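Long-range contact in alpha-fucosidase (Bifidobacterium bifidum, PDB 2EAB), which probably hydrolyses alpha-1,2-fucosidic linkages to release L-fucose, this chain being the catalytic fragment of a larger, probably membrane-anchored, protein: residues 423-435 against 766-778. Residues are numbered along the deposited sequence; the frame is centred on the assembly and turned at random.
Sequences VNLQMNYWPTYSA and IDGNFGNTSGVDE. With EDO (1,2-ethanediol), chain G.
Ser-434 OG donates a hydrogen bond of 2.6 Å to Asp-777 OD2, a direct side-chain bond joining the turn after helix 424-428 to helix 767-778. Both segments belong to the glycoside hydrolase family 95 catalytic domain, an (alpha/alpha)6 barrel, and pack against each other in its buried core. Asp-777 receives the hydroxyl through the anti lone pair of OD2, while its OD1 is held by Tyr-376 OH.

One turn earlier Pro-431 rides on the helix backbone: its CG lies 3.3 Å from Phe-770 O, and its CB touches Thr-773 CG2 at 3.6 Å. Next comes the Phe-770 ring, with Asn-428 O over one face, 3.7 Å above the plane. The amide of Asn-428 is inclined 66° to that ring and has its main polar partner in Asn-396. Met-427 CG, anti to the backbone N (chi1 -169°), reaches down to Gly-771 CA at 3.7 Å, and the chain runs on extended to put SD 3.2 Å from Asp-767 O, only the terminal CE turning aside. The two helix axes approach to 8.2 Å at 47°.

Farther out, Trp-723 of helix 722-734 packs on Met-427, and Thr-383 of helix 365-386 touches Phe-770. Asn-730 OD1 bonds to Ser-774 OG. A water lies within hydrogen-bonding distance of Ser-434 OG, Ser-774 OG and Glu-778 OE2; that last oxygen also accepts a 2.8 Å hydrogen bond from O1 of an ethanediol probably from the crystallisation liquor.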
ATOM      1  N   VAL A 423       8.310  -2.269   4.216  1.00  6.05           N
ATOM      2  CA  VAL A 423       7.075  -2.987   4.593  1.00  6.20           C
ATOM      3  C   VAL A 423       5.844  -2.147   4.257  1.00  5.97           C
ATOM      4  O   VAL A 423       4.815  -2.694   3.858  1.00  5.75           O
ATOM      5  CB  VAL A 423       7.001  -3.501   6.073  1.00  6.48           C
ATOM      6  CG1 VAL A 423       6.904  -2.353   7.080  1.00  7.05           C
ATOM      7  CG2 VAL A 423       5.822  -4.468   6.251  1.00  7.12           C
ATOM      8  N   ASN A 424       5.947  -0.832   4.421  1.00  5.57           N
ATOM      9  CA  ASN A 424       4.753   0.009   4.397  1.00  5.61           C
ATOM     10  C   ASN A 424       4.190   0.196   2.997  1.00  5.43           C
ATOM     11  O   ASN A 424       3.009  -0.058   2.762  1.00  5.37           O
ATOM     12  CB  ASN A 424       5.023   1.368   5.039  1.00  6.11           C
ATOM     13  CG  ASN A 424       5.595   1.251   6.435  1.00  6.29           C
ATOM     14  OD1 ASN A 424       4.858   1.219   7.430  1.00  9.35           O
ATOM     15  ND2 ASN A 424       6.901   1.156   6.522  1.00  6.03           N
ATOM     16  N   LEU A 425       5.040   0.615   2.067  1.00  5.54           N
ATOM     17  CA  LEU A 425       4.607   0.771   0.684  1.00  5.70           C
ATOM     18  C   LEU A 425       4.172  -0.572   0.095  1.00  5.62           C
ATOM     19  O   LEU A 425       3.201  -0.644  -0.667  1.00  5.79           O
ATOM     20  CB  LEU A 425       5.708   1.419  -0.160  1.00  5.59           C
ATOM     21  CG  LEU A 425       5.327   1.771  -1.600  1.00  5.83           C
ATOM     22  CD1 LEU A 425       4.173   2.768  -1.651  1.00  6.55           C
ATOM     23  CD2 LEU A 425       6.530   2.288  -2.369  1.00  6.21           C
ATOM     24  N   GLN A 426       4.889  -1.632   0.462  1.00  5.51           N
ATOM     25  CA  GLN A 426       4.508  -2.986   0.077  1.00  5.42           C
ATOM     26  C   GLN A 426       3.079  -3.283   0.526  1.00  5.71           C
ATOM     27  O   GLN A 426       2.260  -3.765  -0.260  1.00  5.62           O
ATOM     28  CB  GLN A 426       5.468  -4.010   0.684  1.00  5.93           C
ATOM     29  CG  GLN A 426       6.853  -4.062   0.036  1.00  5.58           C
ATOM     30  CD  GLN A 426       7.835  -3.007   0.534  1.00  5.06           C
ATOM     31  OE1 GLN A 426       7.533  -2.199   1.424  1.00  5.75           O
ATOM     32  NE2 GLN A 426       9.033  -3.022  -0.042  1.00  5.62           N
ATOM     33  N   MET A 427       2.785  -2.997   1.794  1.00  5.55           N
ATOM     34  CA  MET A 427       1.463  -3.249   2.362  1.00  5.58           C
ATOM     35  C   MET A 427       0.358  -2.476   1.640  1.00  5.64           C
ATOM     36  O   MET A 427      -0.737  -3.006   1.427  1.00  5.85           O
ATOM     37  CB  MET A 427       1.456  -2.942   3.856  1.00  5.64           C
ATOM     38  CG  MET A 427       0.203  -3.426   4.559  1.00  5.94           C
ATOM     39  SD  MET A 427       0.250  -3.281   6.344  1.00  6.20           S
ATOM     40  CE  MET A 427       1.739  -4.215   6.731  1.00  8.62           C
ATOM     41  N   ASN A 428       0.654  -1.236   1.251  1.00  5.57           N
ATOM     42  CA  ASN A 428      -0.295  -0.434   0.482  1.00  5.90           C
ATOM     43  C   ASN A 428      -0.747  -1.148  -0.785  1.00  5.97           C
ATOM     44  O   ASN A 428      -1.853  -0.903  -1.272  1.00  6.92           O
ATOM     45  CB  ASN A 428       0.322   0.905   0.071  1.00  6.01           C
ATOM     46  CG  ASN A 428       0.441   1.894   1.216  1.00  5.24           C
ATOM     47  OD1 ASN A 428       0.283   1.554   2.386  1.00  5.67           O
ATOM     48  ND2 ASN A 428       0.760   3.135   0.869  1.00  6.54           N
ATOM     49  N   TYR A 429       0.129  -1.991  -1.326  1.00  6.03           N
ATOM     50  CA  TYR A 429      -0.148  -2.728  -2.557  1.00  6.10           C
ATOM     51  C   TYR A 429      -0.253  -4.237  -2.361  1.00  6.61           C
ATOM     52  O   TYR A 429       0.038  -5.020  -3.276  1.00  7.51           O
ATOM     53  CB  TYR A 429       0.835  -2.319  -3.676  1.00  6.35           C
ATOM     54  CG  TYR A 429       0.585  -0.885  -4.078  1.00  6.12           C
ATOM     55  CD1 TYR A 429      -0.352  -0.578  -5.064  1.00  6.34           C
ATOM     56  CD2 TYR A 429       1.226   0.167  -3.426  1.00  6.10           C
ATOM     57  CE1 TYR A 429      -0.625   0.741  -5.404  1.00  6.40           C
ATOM     58  CE2 TYR A 429       0.959   1.486  -3.763  1.00  6.09           C
ATOM     59  CZ  TYR A 429       0.034   1.767  -4.749  1.00  6.31           C
ATOM     60  OH  TYR A 429      -0.223   3.080  -5.065  1.00  6.29           O
ATOM     61  N   TRP A 430      -0.676  -4.646  -1.164  1.00  6.05           N
ATOM     62  CA  TRP A 430      -1.040  -6.043  -0.924  1.00  6.35           C
ATOM     63  C   TRP A 430      -2.459  -6.448  -1.335  1.00  6.14           C
ATOM     64  O   TRP A 430      -2.631  -7.569  -1.797  1.00  6.64           O
ATOM     65  CB  TRP A 430      -0.802  -6.464   0.526  1.00  6.96           C
ATOM     66  CG  TRP A 430       0.639  -6.668   0.887  1.00  7.57           C
ATOM     67  CD1 TRP A 430       1.707  -6.770   0.038  1.00  8.37           C
ATOM     68  CD2 TRP A 430       1.162  -6.820   2.210  1.00  8.03           C
ATOM     69  NE1 TRP A 430       2.870  -6.950   0.760  1.00  8.11           N
ATOM     70  CE2 TRP A 430       2.560  -6.987   2.095  1.00  8.55           C
ATOM     71  CE3 TRP A 430       0.582  -6.828   3.486  1.00  9.15           C
ATOM     72  CZ2 TRP A 430       3.390  -7.155   3.216  1.00  9.03           C
ATOM     73  CZ3 TRP A 430       1.408  -6.993   4.595  1.00  9.83           C
ATOM     74  CH2 TRP A 430       2.793  -7.157   4.450  1.00  9.38           C
ATOM     75  N   PRO A 431      -3.487  -5.593  -1.125  1.00  6.17           N
ATOM     76  CA  PRO A 431      -4.826  -6.034  -1.565  1.00  6.45           C
ATOM     77  C   PRO A 431      -5.166  -5.669  -3.003  1.00  6.32           C
ATOM     78  O   PRO A 431      -6.242  -6.012  -3.487  1.00  6.43           O
ATOM     79  CB  PRO A 431      -5.756  -5.264  -0.632  1.00  6.65           C
ATOM     80  CG  PRO A 431      -5.032  -3.972  -0.394  1.00  6.81           C
ATOM     81  CD  PRO A 431      -3.546  -4.289  -0.435  1.00  6.61           C
ATOM     82  N   THR A 432      -4.263  -4.981  -3.683  1.00  6.35           N
ATOM     83  CA  THR A 432      -4.603  -4.321  -4.932  1.00  6.23           C
ATOM     84  C   THR A 432      -5.063  -5.291  -6.017  1.00  6.13           C
ATOM     85  O   THR A 432      -5.965  -4.975  -6.789  1.00  6.29           O
ATOM     86  CB  THR A 432      -3.410  -3.494  -5.428  1.00  6.38           C
ATOM     87  OG1 THR A 432      -2.834  -2.796  -4.314  1.00  6.42           O
ATOM     88  CG2 THR A 432      -3.836  -2.495  -6.500  1.00  7.19           C
ATOM     89  N   TYR A 433      -4.440  -6.461  -6.072  1.00  5.89           N
ATOM     90  CA  TYR A 433      -4.791  -7.439  -7.091  1.00  5.99           C
ATOM     91  C   TYR A 433      -5.880  -8.404  -6.635  1.00  5.89           C
ATOM     92  O   TYR A 433      -6.860  -8.628  -7.354  1.00  6.03           O
ATOM     93  CB  TYR A 433      -3.548  -8.201  -7.543  1.00  6.19           C
ATOM     94  CG  TYR A 433      -2.376  -7.304  -7.855  1.00  6.21           C
ATOM     95  CD1 TYR A 433      -2.365  -6.527  -9.011  1.00  6.41           C
ATOM     96  CD2 TYR A 433      -1.286  -7.217  -6.984  1.00  6.42           C
ATOM     97  CE1 TYR A 433      -1.300  -5.695  -9.296  1.00  7.17           C
ATOM     98  CE2 TYR A 433      -0.209  -6.387  -7.262  1.00  6.28           C
ATOM     99  CZ  TYR A 433      -0.223  -5.638  -8.424  1.00  6.42           C
ATOM    100  OH  TYR A 433       0.841  -4.820  -8.720  1.00  6.95           O
ATOM    101  N   SER A 434      -5.720  -8.964  -5.439  1.00  5.97           N
ATOM    102  CA  SER A 434      -6.672  -9.952  -4.932  1.00  6.15           C
ATOM    103  C   SER A 434      -8.061  -9.345  -4.734  1.00  6.16           C
ATOM    104  O   SER A 434      -9.072 -10.037  -4.908  1.00  6.41           O
ATOM    105  CB  SER A 434      -6.161 -10.604  -3.645  1.00  6.30           C
ATOM    106  OG  SER A 434      -6.067  -9.654  -2.599  1.00  6.79           O
ATOM    107  N   ALA A 435      -8.105  -8.054  -4.397  1.00  5.87           N
ATOM    108  CA  ALA A 435      -9.378  -7.352  -4.248  1.00  6.13           C
ATOM    109  C   ALA A 435      -9.843  -6.661  -5.536  1.00  6.22           C
ATOM    110  O   ALA A 435     -10.683  -5.760  -5.492  1.00  6.26           O
ATOM    111  CB  ALA A 435      -9.327  -6.371  -3.073  1.00  6.48           C
ATOM    112  N   ILE A 766      -1.854   4.577   6.843  1.00  5.65           N
ATOM    113  CA  ILE A 766      -2.814   3.899   5.972  1.00  5.78           C
ATOM    114  C   ILE A 766      -2.455   2.434   5.696  1.00  5.59           C
ATOM    115  O   ILE A 766      -3.321   1.628   5.325  1.00  6.00           O
ATOM    116  CB  ILE A 766      -3.004   4.683   4.654  1.00  5.66           C
ATOM    117  CG1 ILE A 766      -4.376   4.396   4.033  1.00  6.43           C
ATOM    118  CG2 ILE A 766      -1.837   4.441   3.687  1.00  5.79           C
ATOM    119  CD1 ILE A 766      -4.776   5.378   2.943  1.00  6.83           C
ATOM    120  N   ASP A 767      -1.182   2.089   5.893  1.00  5.61           N
ATOM    121  CA  ASP A 767      -0.707   0.736   5.616  1.00  6.00           C
ATOM    122  C   ASP A 767      -1.642  -0.341   6.164  1.00  5.98           C
ATOM    123  O   ASP A 767      -2.087  -1.222   5.418  1.00  5.95           O
ATOM    124  CB  ASP A 767       0.749   0.519   6.076  1.00  6.38           C
ATOM    125  CG  ASP A 767       1.056   1.107   7.456  1.00  6.49           C
ATOM    126  OD1 ASP A 767       0.246   0.994   8.398  1.00  6.69           O
ATOM    127  OD2 ASP A 767       2.163   1.667   7.602  1.00  7.95           O
ATOM    128  N   GLY A 768      -1.981  -0.240   7.449  1.00  6.24           N
ATOM    129  CA  GLY A 768      -2.840  -1.227   8.101  1.00  6.42           C
ATOM    130  C   GLY A 768      -4.252  -1.307   7.553  1.00  6.33           C
ATOM    131  O   GLY A 768      -4.887  -2.355   7.652  1.00  6.34           O
ATOM    132  N   ASN A 769      -4.754  -0.217   6.975  1.00  6.24           N
ATOM    133  CA  ASN A 769      -6.042  -0.266   6.275  1.00  6.41           C
ATOM    134  C   ASN A 769      -5.960  -1.215   5.082  1.00  6.29           C
ATOM    135  O   ASN A 769      -6.822  -2.084   4.885  1.00  6.35           O
ATOM    136  CB  ASN A 769      -6.476   1.121   5.793  1.00  6.48           C
ATOM    137  CG  ASN A 769      -7.053   1.983   6.899  1.00  6.36           C
ATOM    138  OD1 ASN A 769      -6.465   2.996   7.276  1.00  6.55           O
ATOM    139  ND2 ASN A 769      -8.214   1.589   7.422  1.00  7.04           N
ATOM    140  N   PHE A 770      -4.903  -1.051   4.293  1.00  6.50           N
ATOM    141  CA  PHE A 770      -4.680  -1.915   3.143  1.00  6.42           C
ATOM    142  C   PHE A 770      -4.325  -3.342   3.567  1.00  6.30           C
ATOM    143  O   PHE A 770      -4.746  -4.312   2.926  1.00  6.11           O
ATOM    144  CB  PHE A 770      -3.601  -1.313   2.242  1.00  6.62           C
ATOM    145  CG  PHE A 770      -3.952   0.044   1.679  1.00  6.24           C
ATOM    146  CD1 PHE A 770      -5.152   0.249   1.004  1.00  7.32           C
ATOM    147  CD2 PHE A 770      -3.067   1.110   1.802  1.00  6.78           C
ATOM    148  CE1 PHE A 770      -5.467   1.486   0.467  1.00  7.55           C
ATOM    149  CE2 PHE A 770      -3.368   2.348   1.252  1.00  7.42           C
ATOM    150  CZ  PHE A 770      -4.575   2.543   0.595  1.00  7.71           C
ATOM    151  N   GLY A 771      -3.580  -3.466   4.662  1.00  6.25           N
ATOM    152  CA  GLY A 771      -3.219  -4.772   5.208  1.00  6.52           C
ATOM    153  C   GLY A 771      -4.426  -5.567   5.666  1.00  6.42           C
ATOM    154  O   GLY A 771      -4.477  -6.785   5.497  1.00  6.29           O
ATOM    155  N   ASN A 772      -5.407  -4.877   6.237  1.00  6.19           N
ATOM    156  CA  ASN A 772      -6.651  -5.518   6.653  1.00  6.47           C
ATOM    157  C   ASN A 772      -7.380  -6.139   5.457  1.00  6.35           C
ATOM    158  O   ASN A 772      -7.736  -7.322   5.475  1.00  6.48           O
ATOM    159  CB  ASN A 772      -7.548  -4.517   7.393  1.00  6.81           C
ATOM    160  CG  ASN A 772      -8.866  -5.120   7.801  1.00  7.16           C
ATOM    161  OD1 ASN A 772      -9.754  -5.299   6.969  1.00  7.68           O
ATOM    162  ND2 ASN A 772      -9.001  -5.443   9.083  1.00  7.77           N
ATOM    163  N   THR A 773      -7.579  -5.346   4.410  1.00  6.72           N
ATOM    164  CA  THR A 773      -8.257  -5.818   3.201  1.00  6.83           C
ATOM    165  C   THR A 773      -7.530  -7.030   2.629  1.00  6.07           C
ATOM    166  O   THR A 773      -8.157  -8.034   2.284  1.00  6.11           O
ATOM    167  CB  THR A 773      -8.348  -4.690   2.162  1.00  6.85           C
ATOM    168  OG1 THR A 773      -9.063  -3.595   2.745  1.00  7.11           O
ATOM    169  CG2 THR A 773      -9.067  -5.142   0.897  1.00  7.62           C
ATOM    170  N   SER A 774      -6.204  -6.955   2.561  1.00  5.85           N
ATOM    171  CA  SER A 774      -5.421  -8.072   2.058  1.00  6.23           C
ATOM    172  C   SER A 774      -5.595  -9.306   2.933  1.00  6.38           C
ATOM    173  O   SER A 774      -5.749 -10.416   2.420  1.00  6.23           O
ATOM    174  CB  SER A 774      -3.941  -7.708   1.974  1.00  6.66           C
ATOM    175  OG  SER A 774      -3.182  -8.818   1.534  1.00  7.17           O
ATOM    176  N   GLY A 775      -5.574  -9.113   4.249  1.00  6.43           N
ATOM    177  CA  GLY A 775      -5.670 -10.228   5.188  1.00  6.50           C
ATOM    178  C   GLY A 775      -6.986 -10.975   5.079  1.00  6.47           C
ATOM    179  O   GLY A 775      -7.025 -12.205   5.099  1.00  6.81           O
ATOM    180  N   VAL A 776      -8.077 -10.228   4.954  1.00  6.40           N
ATOM    181  CA  VAL A 776      -9.384 -10.837   4.727  1.00  7.01           C
ATOM    182  C   VAL A 776      -9.386 -11.613   3.405  1.00  6.96           C
ATOM    183  O   VAL A 776      -9.859 -12.754   3.351  1.00  7.03           O
ATOM    184  CB  VAL A 776     -10.518  -9.795   4.775  1.00  7.17           C
ATOM    185  CG1 VAL A 776     -11.849 -10.423   4.390  1.00  7.88           C
ATOM    186  CG2 VAL A 776     -10.611  -9.182   6.170  1.00  7.88           C
ATOM    187  N   ASP A 777      -8.843 -11.014   2.347  1.00  6.74           N
ATOM    188  CA  ASP A 777      -8.719 -11.727   1.077  1.00  7.06           C
ATOM    189  C   ASP A 777      -7.995 -13.055   1.261  1.00  6.76           C
ATOM    190  O   ASP A 777      -8.466 -14.077   0.772  1.00  6.80           O
ATOM    191  CB  ASP A 777      -7.988 -10.889   0.025  1.00  6.97           C
ATOM    192  CG  ASP A 777      -8.863  -9.809  -0.589  1.00  7.11           C
ATOM    193  OD1 ASP A 777     -10.039  -9.688  -0.201  1.00  7.24           O
ATOM    194  OD2 ASP A 777      -8.367  -9.069  -1.474  1.00  8.10           O
ATOM    195  N   GLU A 778      -6.874 -13.038   1.987  1.00  6.69           N
ATOM    196  CA  GLU A 778      -6.067 -14.242   2.170  1.00  6.86           C
ATOM    197  C   GLU A 778      -6.775 -15.304   3.010  1.00  6.92           C
ATOM    198  O   GLU A 778      -6.497 -16.488   2.856  1.00  6.70           O
ATOM    199  CB  GLU A 778      -4.688 -13.916   2.758  1.00  6.92           C
ATOM    200  CG  GLU A 778      -3.814 -13.002   1.889  1.00  6.72           C
ATOM    201  CD  GLU A 778      -3.344 -13.630   0.580  1.00  6.91           C
ATOM    202  OE1 GLU A 778      -2.784 -14.749   0.595  1.00  6.76           O
ATOM    203  OE2 GLU A 778      -3.508 -12.974  -0.473  1.00  8.15           O
TER
HETATM  204  C1  EDO G4807      -0.117 -11.797  -0.971  1.00 42.74           C
HETATM  205  O1  EDO G4807      -0.859 -13.065  -1.336  1.00 37.02           O
HETATM  206  C2  EDO G4807      -0.905 -10.618  -1.665  1.00 43.60           C
HETATM  207  O2  EDO G4807      -0.924 -10.894  -3.088  1.00 37.12           O
HETATM  208  O   HOH W   1      -4.314 -10.349  -0.700  1.00  8.03           O